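Local structure of alcohol dehydrogenase (Thermus thermophilus, 2EIH) at residues A[31-36]-A[122-127]; A[38-43]-A[62-67]; A[310-315]-A[333-338]. The protein probably works as a zinc-containing, nicotinamide-dependent oxidoreductase of the medium-chain alcohol dehydrogenase type, and holds a zinc ion between four cysteines. All coordinates share one frame; numbering follows the deposited sequence.

All three interactions reach one curled mixed sheet of this alcohol dehydrogenase fold, and interactions 1 and 2 lie in its GroES-like part. Interactions 1 and 2 have centres 12 Å apart and touch, because strand 29-38 pairs with strand 64-72 through Lys35, Ala36 and Ser66. Along the chain, residues 38-43 and 62-67 both fall between the two segments of interaction 1. Interaction 3 follows later; its centre lies 13 Å from that of interaction 2, which it meets where Leu39 N bonds Val338 O, and 22 Å from that of interaction 1. Strand 29-38 thus ties the C-terminal beta-alpha-beta unit to the strands of the N-terminal region.

Interaction 1 of 3, residues A[31-36]-A[122-127]; sequences RVRLKA and AEYVVL
Leu34 CD1 packs on Val125 CG1 at 3.9 Å, beside the buried face of an antiparallel strand pair, 31-34 with 124-127, in the GroES-like part of the fold. The pairing is held by Val32 N to Val125 O, a nearly straight bond of 2.7 Å, by the return bond from Val125 N to Val32 O, and by Leu34 N to Glu123 O, where the donor stands above the carbonyl plane. Val32, Val125 and Leu127 share the buried face, and Ile87 of strand 84-91 packs against the last two and Leu34, so branched aliphatic residues suit it.

Arg31, Arg33, Tyr124 and Val126 occupy the other, partly exposed face, where the aliphatic parts of long side chains can lie along the sheet. Arg31 begins with CB against Val126 CG2 at 3.6 Å. CG, anti to the backbone N (chi1 176°), remains near that methyl and Val125 O; CD then passes Tyr124 CD2 at 4.0 Å, and NE lies 4.1 Å from the same Tyr124 CD2. Beyond a bend at chi3 the guanidinium stands nearly perpendicular to the phenol ring, its NH2 in a salt bridge with Asp70 and its NH1 in another with Glu24. Arg33 uses its aliphatic part on the same ring, CG lying 3.5 Å from Tyr124 CE2. Where the strands part, one water donates to both Leu34 O, at 2.9 Å, and Glu123 O.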
loop_
_atom_site.group_PDB
_atom_site.type_symbol
_atom_site.label_atom_id
_atom_site.label_comp_id
_atom_site.label_asym_id
_atom_site.label_seq_id
_atom_site.Cartn_x
_atom_site.Cartn_y
_atom_site.Cartn_z
ATOM N N ARG A 31 29.400 -14.147 -20.911
ATOM C CA ARG A 31 29.727 -13.292 -22.042
ATOM C C ARG A 31 28.665 -13.496 -23.100
ATOM O O ARG A 31 28.383 -14.622 -23.509
ATOM C CB ARG A 31 31.099 -13.637 -22.629
ATOM C CG ARG A 31 31.463 -12.835 -23.883
ATOM C CD ARG A 31 32.907 -13.061 -24.294
ATOM N NE ARG A 31 33.134 -14.369 -24.892
ATOM C CZ ARG A 31 34.200 -15.121 -24.641
ATOM N NH1 ARG A 31 35.130 -14.697 -23.796
ATOM N NH2 ARG A 31 34.341 -16.294 -25.238
ATOM N N VAL A 32 28.079 -12.401 -23.550
ATOM C CA VAL A 32 27.039 -12.480 -24.553
ATOM C C VAL A 32 27.551 -12.008 -25.906
ATOM O O VAL A 32 28.269 -11.014 -25.995
ATOM C CB VAL A 32 25.837 -11.611 -24.131
ATOM C CG1 VAL A 32 24.776 -11.625 -25.211
ATOM C CG2 VAL A 32 25.275 -12.122 -22.814
ATOM N N ARG A 33 27.204 -12.736 -26.961
ATOM C CA ARG A 33 27.585 -12.316 -28.297
ATOM C C ARG A 33 26.365 -11.502 -28.721
ATOM O O ARG A 33 25.276 -12.056 -28.913
ATOM C CB ARG A 33 27.771 -13.523 -29.198
ATOM C CG ARG A 33 28.423 -13.213 -30.526
ATOM C CD ARG A 33 28.803 -14.500 -31.227
ATOM N NE ARG A 33 27.635 -15.243 -31.701
ATOM C CZ ARG A 33 26.902 -14.866 -32.747
ATOM N NH1 ARG A 33 27.222 -13.758 -33.418
ATOM N NH2 ARG A 33 25.860 -15.589 -33.131
ATOM N N LEU A 34 26.545 -10.188 -28.828
ATOM C CA LEU A 34 25.464 -9.263 -29.183
ATOM C C LEU A 34 24.979 -9.328 -30.633
ATOM O O LEU A 34 25.744 -9.605 -31.552
ATOM C CB LEU A 34 25.899 -7.832 -28.855
ATOM C CG LEU A 34 26.097 -7.564 -27.358
ATOM C CD1 LEU A 34 27.006 -6.371 -27.130
ATOM C CD2 LEU A 34 24.745 -7.354 -26.708
ATOM N N LYS A 35 23.692 -9.063 -30.816
ATOM C CA LYS A 35 23.069 -9.064 -32.128
ATOM C C LYS A 35 22.536 -7.665 -32.429
ATOM O O LYS A 35 22.538 -7.200 -33.571
ATOM C CB LYS A 35 21.913 -10.078 -32.171
ATOM C CG LYS A 35 22.319 -11.560 -32.302
ATOM C CD LYS A 35 23.237 -11.783 -33.500
ATOM C CE LYS A 35 23.427 -13.261 -33.863
ATOM N NZ LYS A 35 22.339 -13.818 -34.726
ATOM N N ALA A 36 22.084 -6.998 -31.380
ATOM C CA ALA A 36 21.545 -5.668 -31.511
ATOM C C ALA A 36 21.764 -4.881 -30.231
ATOM O O ALA A 36 21.696 -5.430 -29.129
ATOM C CB ALA A 36 20.051 -5.745 -31.829
ATOM N N ALA A 122 29.317 -3.290 -28.990
ATOM C CA ALA A 122 30.376 -4.205 -29.407
ATOM C C ALA A 122 29.785 -5.567 -29.744
ATOM O O ALA A 122 28.596 -5.793 -29.565
ATOM C CB ALA A 122 31.403 -4.341 -28.296
ATOM N N GLU A 123 30.633 -6.467 -30.222
ATOM C CA GLU A 123 30.213 -7.809 -30.578
ATOM C C GLU A 123 30.089 -8.710 -29.354
ATOM O O GLU A 123 29.505 -9.776 -29.434
ATOM C CB GLU A 123 31.205 -8.434 -31.578
ATOM C CG GLU A 123 31.307 -7.721 -32.926
ATOM C CD GLU A 123 32.396 -8.298 -33.812
ATOM O OE1 GLU A 123 33.551 -8.418 -33.344
ATOM O OE2 GLU A 123 32.110 -8.626 -34.988
ATOM N N TYR A 124 30.660 -8.292 -28.232
ATOM C CA TYR A 124 30.596 -9.086 -27.013
ATOM C C TYR A 124 30.541 -8.214 -25.776
ATOM O O TYR A 124 31.054 -7.099 -25.761
ATOM C CB TYR A 124 31.811 -10.013 -26.888
ATOM C CG TYR A 124 31.977 -10.971 -28.029
ATOM C CD1 TYR A 124 32.650 -10.593 -29.196
ATOM C CD2 TYR A 124 31.449 -12.262 -27.954
ATOM C CE1 TYR A 124 32.780 -11.482 -30.261
ATOM C CE2 TYR A 124 31.576 -13.147 -29.018
ATOM C CZ TYR A 124 32.246 -12.751 -30.163
ATOM O OH TYR A 124 32.377 -13.634 -31.212
ATOM N N VAL A 125 29.917 -8.728 -24.730
ATOM C CA VAL A 125 29.835 -7.981 -23.503
ATOM C C VAL A 125 29.724 -9.009 -22.390
ATOM O O VAL A 125 29.129 -10.070 -22.563
ATOM C CB VAL A 125 28.612 -7.001 -23.526
ATOM C CG1 VAL A 125 27.310 -7.780 -23.468
ATOM C CG2 VAL A 125 28.717 -6.003 -22.375
ATOM N N VAL A 126 30.330 -8.701 -21.257
ATOM C CA VAL A 126 30.309 -9.603 -20.131
ATOM C C VAL A 126 29.589 -8.953 -18.981
ATOM O O VAL A 126 29.940 -7.844 -18.579
ATOM C CB VAL A 126 31.734 -9.936 -19.669
ATOM C CG1 VAL A 126 31.703 -10.533 -18.273
ATOM C CG2 VAL A 126 32.388 -10.889 -20.642
ATOM N N LEU A 127 28.573 -9.630 -18.457
ATOM C CA LEU A 127 27.837 -9.097 -17.311
ATOM C C LEU A 127 27.429 -10.216 -16.356
ATOM O O LEU A 127 27.543 -11.397 -16.689
ATOM C CB LEU A 127 26.609 -8.289 -17.761
ATOM C CG LEU A 127 25.587 -8.779 -18.775
ATOM C CD1 LEU A 127 24.300 -8.006 -18.597
ATOM C CD2 LEU A 127 26.125 -8.604 -20.181
HETATM O O HOH W 1 28.497 -10.220 -32.186
#

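Interaction 2 of 3, residues A[38-43]-A[62-67]; sequences ALNHLD and GADGSG
Asp43 OD2 takes hydrogen bonds from the backbone N of Asn40 and the hydroxyl of Tyr121, with a water in donating reach. The contact joins the start of helix 41-48 to the start of strand 64-72 within the GroES-like part of the chain. The bond from Asn40 N to Asp43 OD2 is 3.2 Å long and nearly straight at the hydrogen (175°), although it meets OD2 from above the carboxylate plane. Asp43 N returns a backbone bond to Asn40 O at the first turn of the helix.

Asp43 OD1 lies 4.0 Å from Gly62 N, and water bridges the gap. One molecule donates to Asp43 OD1 at 2.6 Å and accepts from Gly62 N at 3.2 Å. The other accepts from Ala63 N at 2.8 Å and lies within donating distance of Ala38 O and Asp43 OD2. Gly62 takes backbone angles (112°/108°) at which a side chain would press on the preceding carbonyl.

Beyond the waters, the CB atoms of Ala38 and Asp64 meet at 3.4 Å, a closeness that suits a side chain as small as alanine. Asp64 OD2 accepts from Leu149 N in helix 148-161. The buried carboxylate oxygens are thus met by backbone N-H groups, a hydroxyl and water, and the helix start is joined to the 62-64 turn largely through polar, water-mediated links.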
loop_
_atom_site.group_PDB
_atom_site.type_symbol
_atom_site.label_atom_id
_atom_site.label_comp_id
_atom_site.label_asym_id
_atom_site.label_seq_id
_atom_site.Cartn_x
_atom_site.Cartn_y
_atom_site.Cartn_z
ATOM N N ALA A 38 20.423 -1.298 -28.557
ATOM C CA ALA A 38 19.470 -0.214 -28.694
ATOM C C ALA A 38 20.093 1.044 -28.137
ATOM O O ALA A 38 20.834 0.999 -27.157
ATOM C CB ALA A 38 18.179 -0.541 -27.943
ATOM N N LEU A 39 19.783 2.169 -28.772
ATOM C CA LEU A 39 20.309 3.470 -28.378
ATOM C C LEU A 39 19.419 4.192 -27.376
ATOM O O LEU A 39 18.208 4.262 -27.552
ATOM C CB LEU A 39 20.468 4.355 -29.616
ATOM C CG LEU A 39 21.757 4.342 -30.437
ATOM C CD1 LEU A 39 22.170 2.943 -30.841
ATOM C CD2 LEU A 39 21.538 5.226 -31.675
ATOM N N ASN A 40 20.025 4.739 -26.328
ATOM C CA ASN A 40 19.288 5.493 -25.312
ATOM C C ASN A 40 19.866 6.903 -25.142
ATOM O O ASN A 40 21.038 7.140 -25.429
ATOM C CB ASN A 40 19.302 4.733 -23.986
ATOM C CG ASN A 40 18.351 3.568 -23.991
ATOM O OD1 ASN A 40 18.755 2.411 -24.067
ATOM N ND2 ASN A 40 17.065 3.871 -23.919
ATOM N N HIS A 41 19.048 7.839 -24.677
ATOM C CA HIS A 41 19.514 9.210 -24.513
ATOM C C HIS A 41 20.684 9.292 -23.536
ATOM O O HIS A 41 21.492 10.230 -23.573
ATOM C CB HIS A 41 18.356 10.113 -24.074
ATOM C CG HIS A 41 17.328 10.322 -25.144
ATOM N ND1 HIS A 41 17.564 11.089 -26.264
ATOM C CD2 HIS A 41 16.076 9.825 -25.285
ATOM C CE1 HIS A 41 16.505 11.054 -27.052
ATOM N NE2 HIS A 41 15.586 10.293 -26.482
ATOM N N LEU A 42 20.771 8.282 -22.682
ATOM C CA LEU A 42 21.841 8.177 -21.708
ATOM C C LEU A 42 23.194 8.059 -22.418
ATOM O O LEU A 42 24.190 8.645 -21.976
ATOM C CB LEU A 42 21.606 6.954 -20.819
ATOM C CG LEU A 42 22.675 6.609 -19.783
ATOM C CD1 LEU A 42 23.037 7.845 -18.960
ATOM C CD2 LEU A 42 22.153 5.498 -18.897
ATOM N N ASP A 43 23.238 7.302 -23.514
ATOM C CA ASP A 43 24.487 7.148 -24.247
ATOM C C ASP A 43 24.944 8.524 -24.736
ATOM O O ASP A 43 26.139 8.773 -24.846
ATOM C CB ASP A 43 24.327 6.233 -25.473
ATOM C CG ASP A 43 23.584 4.937 -25.172
ATOM O OD1 ASP A 43 23.413 4.579 -23.992
ATOM O OD2 ASP A 43 23.169 4.270 -26.141
ATOM N N GLY A 62 26.323 1.893 -24.543
ATOM C CA GLY A 62 25.354 0.821 -24.716
ATOM C C GLY A 62 24.790 0.168 -23.465
ATOM O O GLY A 62 25.479 -0.597 -22.780
ATOM N N ALA A 63 23.527 0.456 -23.167
ATOM C CA ALA A 63 22.882 -0.138 -22.003
ATOM C C ALA A 63 21.959 -1.274 -22.454
ATOM O O ALA A 63 21.927 -2.345 -21.845
ATOM C CB ALA A 63 22.093 0.930 -21.226
ATOM N N ASP A 64 21.222 -1.042 -23.533
ATOM C CA ASP A 64 20.311 -2.044 -24.070
ATOM C C ASP A 64 20.993 -2.976 -25.063
ATOM O O ASP A 64 21.806 -2.546 -25.886
ATOM C CB ASP A 64 19.151 -1.366 -24.777
ATOM C CG ASP A 64 17.954 -1.228 -23.896
ATOM O OD1 ASP A 64 17.191 -0.262 -24.099
ATOM O OD2 ASP A 64 17.770 -2.100 -23.010
ATOM N N GLY A 65 20.642 -4.252 -25.004
ATOM C CA GLY A 65 21.229 -5.195 -25.924
ATOM C C GLY A 65 20.572 -6.554 -25.890
ATOM O O GLY A 65 19.937 -6.947 -24.908
ATOM N N SER A 66 20.709 -7.279 -26.988
ATOM C CA SER A 66 20.169 -8.626 -27.065
ATOM C C SER A 66 21.192 -9.436 -27.814
ATOM O O SER A 66 21.994 -8.888 -28.552
ATOM C CB SER A 66 18.819 -8.648 -27.793
ATOM O OG SER A 66 18.946 -8.204 -29.120
ATOM N N GLY A 67 21.173 -10.743 -27.616
ATOM C CA GLY A 67 22.127 -11.568 -28.308
ATOM C C GLY A 67 22.004 -13.015 -27.906
ATOM O O GLY A 67 20.969 -13.455 -27.398
HETATM O O HOH W 2 21.852 2.128 -24.637
HETATM O O HOH W 3 25.362 4.057 -22.427
#

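Interaction 3 of 3, residues A[310-315]-A[333-338]; sequences KPVVGQ and RVFGKV
The two parallel strands of a beta-alpha-beta unit, 313-318 and 337-341, begin side by side here, with helix 322-330 forming the crossover between them. The first link, Lys337 N to Val312 O, is short and nearly straight (2.7 Å, 174°). Val313 pairs with Lys337, but Gln315 pairs with the very next residue, Val338, and this shift of register is a beta bulge. Lys337 O accompanies it by accepting twice, from Gly314 N at 2.7 Å on a lone pair in the carbonyl plane, and from Gln315 N at 3.2 Å, tilted slightly out of it.

Glycines suit the crowded ground on both sides. At Gly314 a CB would collide with Val334 CG1 and Phe335 O, and the bare CA approaches that carbonyl O to 3.3 Å. Gly336, whose positive phi (111°) few other residues tolerate, would drive a CB into Val312 O.

Side chains close the contact around them. Val312 CG1, anti to the backbone N (chi1 172°), comes to the edge of the Phe335 ring, 4.2 Å from CD2, and Arg206 of helix 201-210 packs on both residues. On the other side the extended Gln315 side chain crosses Val334 at about a right angle, bringing NE2 to 3.4 Å from CG2. Strands 313-318 and 337-341 with helix 322-330 thus form a beta-alpha-beta unit whose parallel pairing starts with a bulge.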
loop_
_atom_site.group_PDB
_atom_site.type_symbol
_atom_site.label_atom_id
_atom_site.label_comp_id
_atom_site.label_asym_id
_atom_site.label_seq_id
_atom_site.Cartn_x
_atom_site.Cartn_y
_atom_site.Cartn_z
ATOM N N LYS A 310 4.430 -4.425 -26.868
ATOM C CA LYS A 310 5.393 -4.648 -27.943
ATOM C C LYS A 310 6.319 -3.475 -28.180
ATOM O O LYS A 310 5.906 -2.318 -28.102
ATOM C CB LYS A 310 4.669 -5.013 -29.233
ATOM C CG LYS A 310 3.715 -3.974 -29.751
ATOM C CD LYS A 310 2.995 -4.500 -30.965
ATOM C CE LYS A 310 2.241 -3.401 -31.677
ATOM N NZ LYS A 310 1.494 -3.938 -32.854
ATOM N N PRO A 311 7.593 -3.758 -28.468
ATOM C CA PRO A 311 8.550 -2.682 -28.710
ATOM C C PRO A 311 8.322 -2.066 -30.076
ATOM O O PRO A 311 7.780 -2.707 -30.971
ATOM C CB PRO A 311 9.883 -3.405 -28.645
ATOM C CG PRO A 311 9.549 -4.686 -29.357
ATOM C CD PRO A 311 8.241 -5.069 -28.647
ATOM N N VAL A 312 8.748 -0.827 -30.238
ATOM C CA VAL A 312 8.599 -0.161 -31.510
ATOM C C VAL A 312 9.963 0.255 -32.034
ATOM O O VAL A 312 10.592 1.175 -31.517
ATOM C CB VAL A 312 7.669 1.046 -31.367
ATOM C CG1 VAL A 312 7.657 1.857 -32.650
ATOM C CG2 VAL A 312 6.261 0.556 -31.036
ATOM N N VAL A 313 10.428 -0.460 -33.052
ATOM C CA VAL A 313 11.720 -0.176 -33.669
ATOM C C VAL A 313 11.539 0.884 -34.752
ATOM O O VAL A 313 10.925 0.623 -35.783
ATOM C CB VAL A 313 12.319 -1.447 -34.315
ATOM C CG1 VAL A 313 13.666 -1.117 -34.949
ATOM C CG2 VAL A 313 12.480 -2.541 -33.264
ATOM N N GLY A 314 12.071 2.076 -34.503
ATOM C CA GLY A 314 11.957 3.155 -35.462
ATOM C C GLY A 314 12.933 3.074 -36.622
ATOM O O GLY A 314 12.535 3.306 -37.762
ATOM N N GLN A 315 14.202 2.770 -36.349
ATOM C CA GLN A 315 15.210 2.655 -37.403
ATOM C C GLN A 315 16.338 1.703 -36.973
ATOM O O GLN A 315 16.639 1.577 -35.783
ATOM C CB GLN A 315 15.776 4.050 -37.735
ATOM C CG GLN A 315 16.658 4.126 -39.003
ATOM C CD GLN A 315 16.836 5.569 -39.528
ATOM O OE1 GLN A 315 17.706 5.851 -40.362
ATOM N NE2 GLN A 315 15.995 6.478 -39.044
ATOM N N ARG A 333 13.336 12.908 -33.957
ATOM C CA ARG A 333 12.485 12.837 -35.135
ATOM C C ARG A 333 11.905 11.444 -35.331
ATOM O O ARG A 333 10.712 11.285 -35.584
ATOM C CB ARG A 333 13.273 13.269 -36.374
ATOM C CG ARG A 333 12.444 13.365 -37.635
ATOM C CD ARG A 333 13.203 14.078 -38.753
ATOM N NE ARG A 333 14.334 13.318 -39.289
ATOM C CZ ARG A 333 14.229 12.175 -39.963
ATOM N NH1 ARG A 333 13.032 11.641 -40.186
ATOM N NH2 ARG A 333 15.320 11.577 -40.433
ATOM N N VAL A 334 12.746 10.431 -35.203
ATOM C CA VAL A 334 12.286 9.061 -35.373
ATOM C C VAL A 334 11.280 8.631 -34.313
ATOM O O VAL A 334 11.475 8.883 -33.130
ATOM C CB VAL A 334 13.480 8.095 -35.359
ATOM C CG1 VAL A 334 12.997 6.664 -35.165
ATOM C CG2 VAL A 334 14.239 8.213 -36.676
ATOM N N PHE A 335 10.201 7.994 -34.752
ATOM C CA PHE A 335 9.168 7.499 -33.844
ATOM C C PHE A 335 9.572 6.074 -33.476
ATOM O O PHE A 335 9.541 5.170 -34.321
ATOM C CB PHE A 335 7.801 7.469 -34.536
ATOM C CG PHE A 335 6.654 7.144 -33.613
ATOM C CD1 PHE A 335 5.906 8.165 -33.019
ATOM C CD2 PHE A 335 6.329 5.817 -33.321
ATOM C CE1 PHE A 335 4.854 7.871 -32.149
ATOM C CE2 PHE A 335 5.280 5.515 -32.451
ATOM C CZ PHE A 335 4.537 6.545 -31.861
ATOM N N GLY A 336 9.956 5.876 -32.220
ATOM C CA GLY A 336 10.368 4.557 -31.790
ATOM C C GLY A 336 11.855 4.467 -31.494
ATOM O O GLY A 336 12.578 5.464 -31.524
ATOM N N LYS A 337 12.313 3.251 -31.225
ATOM C CA LYS A 337 13.702 2.987 -30.869
ATOM C C LYS A 337 14.673 2.967 -32.060
ATOM O O LYS A 337 14.319 2.555 -33.164
ATOM C CB LYS A 337 13.769 1.639 -30.138
ATOM C CG LYS A 337 14.835 1.536 -29.045
ATOM C CD LYS A 337 14.399 2.260 -27.772
ATOM C CE LYS A 337 15.480 2.216 -26.707
ATOM N NZ LYS A 337 15.028 2.886 -25.460
ATOM N N VAL A 338 15.893 3.436 -31.820
ATOM C CA VAL A 338 16.947 3.429 -32.826
ATOM C C VAL A 338 17.813 2.269 -32.358
ATOM O O VAL A 338 18.376 2.308 -31.263
ATOM C CB VAL A 338 17.774 4.740 -32.817
ATOM C CG1 VAL A 338 18.931 4.643 -33.797
ATOM C CG2 VAL A 338 16.881 5.902 -33.186
#